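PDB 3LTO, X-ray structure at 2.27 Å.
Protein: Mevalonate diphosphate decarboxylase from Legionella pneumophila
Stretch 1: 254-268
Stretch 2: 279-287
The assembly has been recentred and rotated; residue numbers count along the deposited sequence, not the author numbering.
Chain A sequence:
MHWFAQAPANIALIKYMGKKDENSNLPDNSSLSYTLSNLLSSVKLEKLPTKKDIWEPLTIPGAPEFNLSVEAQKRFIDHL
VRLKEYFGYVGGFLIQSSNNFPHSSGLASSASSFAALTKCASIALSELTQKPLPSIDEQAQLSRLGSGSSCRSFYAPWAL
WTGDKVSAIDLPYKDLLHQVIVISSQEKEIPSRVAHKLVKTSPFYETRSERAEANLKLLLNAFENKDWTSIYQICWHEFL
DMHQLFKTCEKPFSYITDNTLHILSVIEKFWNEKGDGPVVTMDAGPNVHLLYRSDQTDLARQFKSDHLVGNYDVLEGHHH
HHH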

# COMPACT_ATOMS: atom_id res chain seq x y z
N SER A 254 22.72 13.96 20.69
CA SER A 254 21.74 14.99 20.41
C SER A 254 22.20 16.01 19.39
O SER A 254 23.36 16.43 19.42
CB SER A 254 21.37 15.70 21.72
OG SER A 254 20.50 16.78 21.50
N TYR A 255 21.30 16.39 18.49
CA TYR A 255 21.60 17.40 17.48
C TYR A 255 21.24 18.73 18.09
O TYR A 255 21.78 19.77 17.71
CB TYR A 255 20.75 17.18 16.23
CG TYR A 255 21.00 15.86 15.55
CD1 TYR A 255 22.19 15.63 14.86
CD2 TYR A 255 20.06 14.84 15.62
CE1 TYR A 255 22.43 14.41 14.24
CE2 TYR A 255 20.28 13.62 15.00
CZ TYR A 255 21.47 13.41 14.32
OH TYR A 255 21.69 12.21 13.71
N ILE A 256 20.31 18.69 19.04
CA ILE A 256 19.87 19.90 19.72
C ILE A 256 20.92 20.25 20.76
O ILE A 256 21.45 19.37 21.44
CB ILE A 256 18.50 19.67 20.40
CG1 ILE A 256 17.41 19.56 19.33
CG2 ILE A 256 18.20 20.81 21.40
CD1 ILE A 256 16.09 19.00 19.87
N THR A 257 21.25 21.52 20.87
CA THR A 257 22.22 21.98 21.85
C THR A 257 21.61 23.18 22.55
O THR A 257 20.49 23.59 22.25
CB THR A 257 23.52 22.47 21.19
OG1 THR A 257 23.25 23.69 20.48
CG2 THR A 257 24.07 21.42 20.24
N ASP A 258 22.37 23.76 23.48
CA ASP A 258 21.92 24.93 24.21
C ASP A 258 21.65 26.05 23.21
O ASP A 258 20.75 26.87 23.40
CB ASP A 258 22.98 25.36 25.24
CG ASP A 258 24.33 25.64 24.61
OD1 ASP A 258 24.72 24.92 23.68
OD2 ASP A 258 25.01 26.59 25.07
N ASN A 259 22.43 26.08 22.13
CA ASN A 259 22.23 27.12 21.13
C ASN A 259 20.85 26.92 20.49
O ASN A 259 20.09 27.88 20.32
CB ASN A 259 23.34 27.05 20.08
CG ASN A 259 23.29 28.20 19.11
OD1 ASN A 259 22.94 29.32 19.47
ND2 ASN A 259 23.66 27.94 17.86
N THR A 260 20.53 25.68 20.16
CA THR A 260 19.24 25.35 19.56
C THR A 260 18.11 25.72 20.51
O THR A 260 17.12 26.33 20.11
CB THR A 260 19.14 23.85 19.26
OG1 THR A 260 20.39 23.38 18.73
CG2 THR A 260 18.02 23.58 18.25
N LEU A 261 18.26 25.33 21.77
CA LEU A 261 17.23 25.60 22.77
C LEU A 261 16.95 27.09 22.94
O LEU A 261 15.82 27.50 23.17
CB LEU A 261 17.64 24.98 24.11
CG LEU A 261 17.76 23.45 24.11
CD1 LEU A 261 18.32 22.97 25.44
CD2 LEU A 261 16.38 22.81 23.85
N HIS A 262 17.99 27.91 22.80
CA HIS A 262 17.82 29.34 22.93
C HIS A 262 16.84 29.83 21.88
O HIS A 262 15.87 30.51 22.20
CB HIS A 262 19.16 30.06 22.77
CG HIS A 262 20.15 29.73 23.85
ND1 HIS A 262 21.51 29.86 23.67
CD2 HIS A 262 19.98 29.26 25.11
CE1 HIS A 262 22.13 29.49 24.78
NE2 HIS A 262 21.22 29.13 25.67
N ILE A 263 17.06 29.45 20.63
CA ILE A 263 16.19 29.91 19.56
C ILE A 263 14.80 29.26 19.59
O ILE A 263 13.81 29.89 19.23
CB ILE A 263 16.87 29.73 18.17
CG1 ILE A 263 16.04 30.44 17.10
CG2 ILE A 263 17.03 28.25 17.83
CD1 ILE A 263 15.75 31.92 17.42
N LEU A 264 14.72 28.01 20.04
CA LEU A 264 13.41 27.36 20.14
C LEU A 264 12.60 28.09 21.21
O LEU A 264 11.42 28.36 21.03
CB LEU A 264 13.56 25.88 20.51
CG LEU A 264 14.18 24.98 19.43
CD1 LEU A 264 14.20 23.53 19.91
CD2 LEU A 264 13.36 25.10 18.15
N SER A 265 13.25 28.40 22.33
CA SER A 265 12.62 29.12 23.43
C SER A 265 12.15 30.49 22.94
O SER A 265 11.08 30.96 23.31
CB SER A 265 13.61 29.30 24.58
OG SER A 265 13.05 30.08 25.62
N VAL A 266 12.97 31.13 22.12
CA VAL A 266 12.62 32.44 21.59
C VAL A 266 11.37 32.33 20.72
O VAL A 266 10.47 33.17 20.80
CB VAL A 266 13.79 33.04 20.77
CG1 VAL A 266 13.31 34.20 19.91
CG2 VAL A 266 14.88 33.52 21.72
N ILE A 267 11.30 31.30 19.89
CA ILE A 267 10.14 31.12 19.03
C ILE A 267 8.87 30.95 19.87
O ILE A 267 7.82 31.51 19.53
CB ILE A 267 10.32 29.90 18.09
CG1 ILE A 267 11.42 30.21 17.06
CG2 ILE A 267 9.03 29.58 17.37
CD1 ILE A 267 11.91 29.01 16.28
N GLU A 268 8.95 30.20 20.96
CA GLU A 268 7.80 30.00 21.83
C GLU A 268 7.34 31.33 22.40
O GLU A 268 6.15 31.66 22.35
CB GLU A 268 8.14 29.05 22.97
CG GLU A 268 8.46 27.65 22.55
CD GLU A 268 8.70 26.74 23.74
OE1 GLU A 268 9.65 26.98 24.51
OE2 GLU A 268 7.92 25.78 23.91
N VAL A 279 5.39 27.49 11.86
CA VAL A 279 5.28 26.08 12.20
C VAL A 279 6.76 25.70 12.22
O VAL A 279 7.53 26.18 11.38
CB VAL A 279 4.50 25.32 11.11
CG1 VAL A 279 4.79 23.83 11.21
CG2 VAL A 279 3.00 25.59 11.28
N VAL A 280 7.15 24.87 13.18
CA VAL A 280 8.54 24.48 13.34
C VAL A 280 8.77 22.98 13.36
O VAL A 280 7.98 22.23 13.95
CB VAL A 280 9.11 25.08 14.66
CG1 VAL A 280 10.60 24.78 14.78
CG2 VAL A 280 8.85 26.58 14.69
N THR A 281 9.84 22.54 12.71
CA THR A 281 10.20 21.13 12.67
C THR A 281 11.70 20.99 12.56
O THR A 281 12.40 21.94 12.20
CB THR A 281 9.65 20.38 11.46
OG1 THR A 281 8.50 21.06 10.94
CG2 THR A 281 9.27 18.99 11.86
N MSE A 282 12.16 19.78 12.83
CA MSE A 282 13.55 19.40 12.76
C MSE A 282 13.63 17.95 12.29
O MSE A 282 12.77 17.14 12.63
CB MSE A 282 14.21 19.47 14.13
CG MSE A 282 14.25 20.82 14.79
SE MSE A 282 15.38 20.71 16.37
CE MSE A 282 17.11 20.96 15.52
N ASP A 283 14.67 17.63 11.53
CA ASP A 283 14.90 16.26 11.08
C ASP A 283 16.04 15.72 11.92
O ASP A 283 16.40 16.32 12.93
CB ASP A 283 15.27 16.24 9.60
CG ASP A 283 14.10 16.60 8.71
OD1 ASP A 283 12.98 16.11 8.98
OD2 ASP A 283 14.31 17.35 7.73
N ALA A 284 16.62 14.59 11.52
CA ALA A 284 17.74 14.03 12.26
C ALA A 284 18.94 14.89 11.89
O ALA A 284 19.83 14.45 11.16
CB ALA A 284 17.98 12.56 11.87
N GLY A 285 18.94 16.13 12.38
CA GLY A 285 20.02 17.05 12.08
C GLY A 285 19.93 18.27 12.97
O GLY A 285 18.95 18.41 13.70
N PRO A 286 20.92 19.18 12.93
CA PRO A 286 20.97 20.40 13.75
C PRO A 286 20.12 21.59 13.32
O PRO A 286 19.73 22.41 14.15
CB PRO A 286 22.45 20.75 13.73
CG PRO A 286 22.82 20.40 12.31
CD PRO A 286 22.16 19.03 12.15
N ASN A 287 19.84 21.71 12.02
CA ASN A 287 19.06 22.84 11.52
C ASN A 287 17.62 22.89 12.03
O ASN A 287 17.03 21.86 12.36
CB ASN A 287 19.03 22.84 9.98
CG ASN A 287 20.41 23.03 9.36
OD1 ASN A 287 21.32 23.59 9.98
ND2 ASN A 287 20.56 22.59 8.11
O HOH W 1 20.21 21.73 16.68

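A loop and the helix that follows it pack against a strand and the turn beyond it almost wholly through apolar and van der Waals contacts, with no direct hydrogen bond between them and one water bridging the two. Tyr 255 gives the most area to the contact. Its ring lies against the backbone of the turn: Gly 285 CA sits 3.9 Å from the centroid of the Tyr 255 ring, 18° off the normal, a CH-pi contact over the face. Beside it, Tyr 255 CE2 lies 4.0 Å from Ala 284 CB, and Tyr 255 CB comes within 3.3 Å of Gly 285 O. Selenomethionine Met 282 spans the junction of loop and helix, its SE 3.8 Å from Ile 256 CG1 and its CE 3.9 Å from Thr 260 CG2. Farther along, Val 280 meets two residues one helical turn apart: CG2 is 4.0 Å from Ile 267 CG2, and CG1 is 4.4 Å from Leu 264 CD2, a looser fit. Val 279 and Thr 281 point away, as alternation along a strand predicts. Water 1 donates to Tyr 255 O and Pro 286 O, both at 2.7 Å, and accepts from Thr 260 OG1 at 2.6 Å; that hydroxyl also accepts from Thr 257 N (3.0 Å), tying the bridge to the helix start.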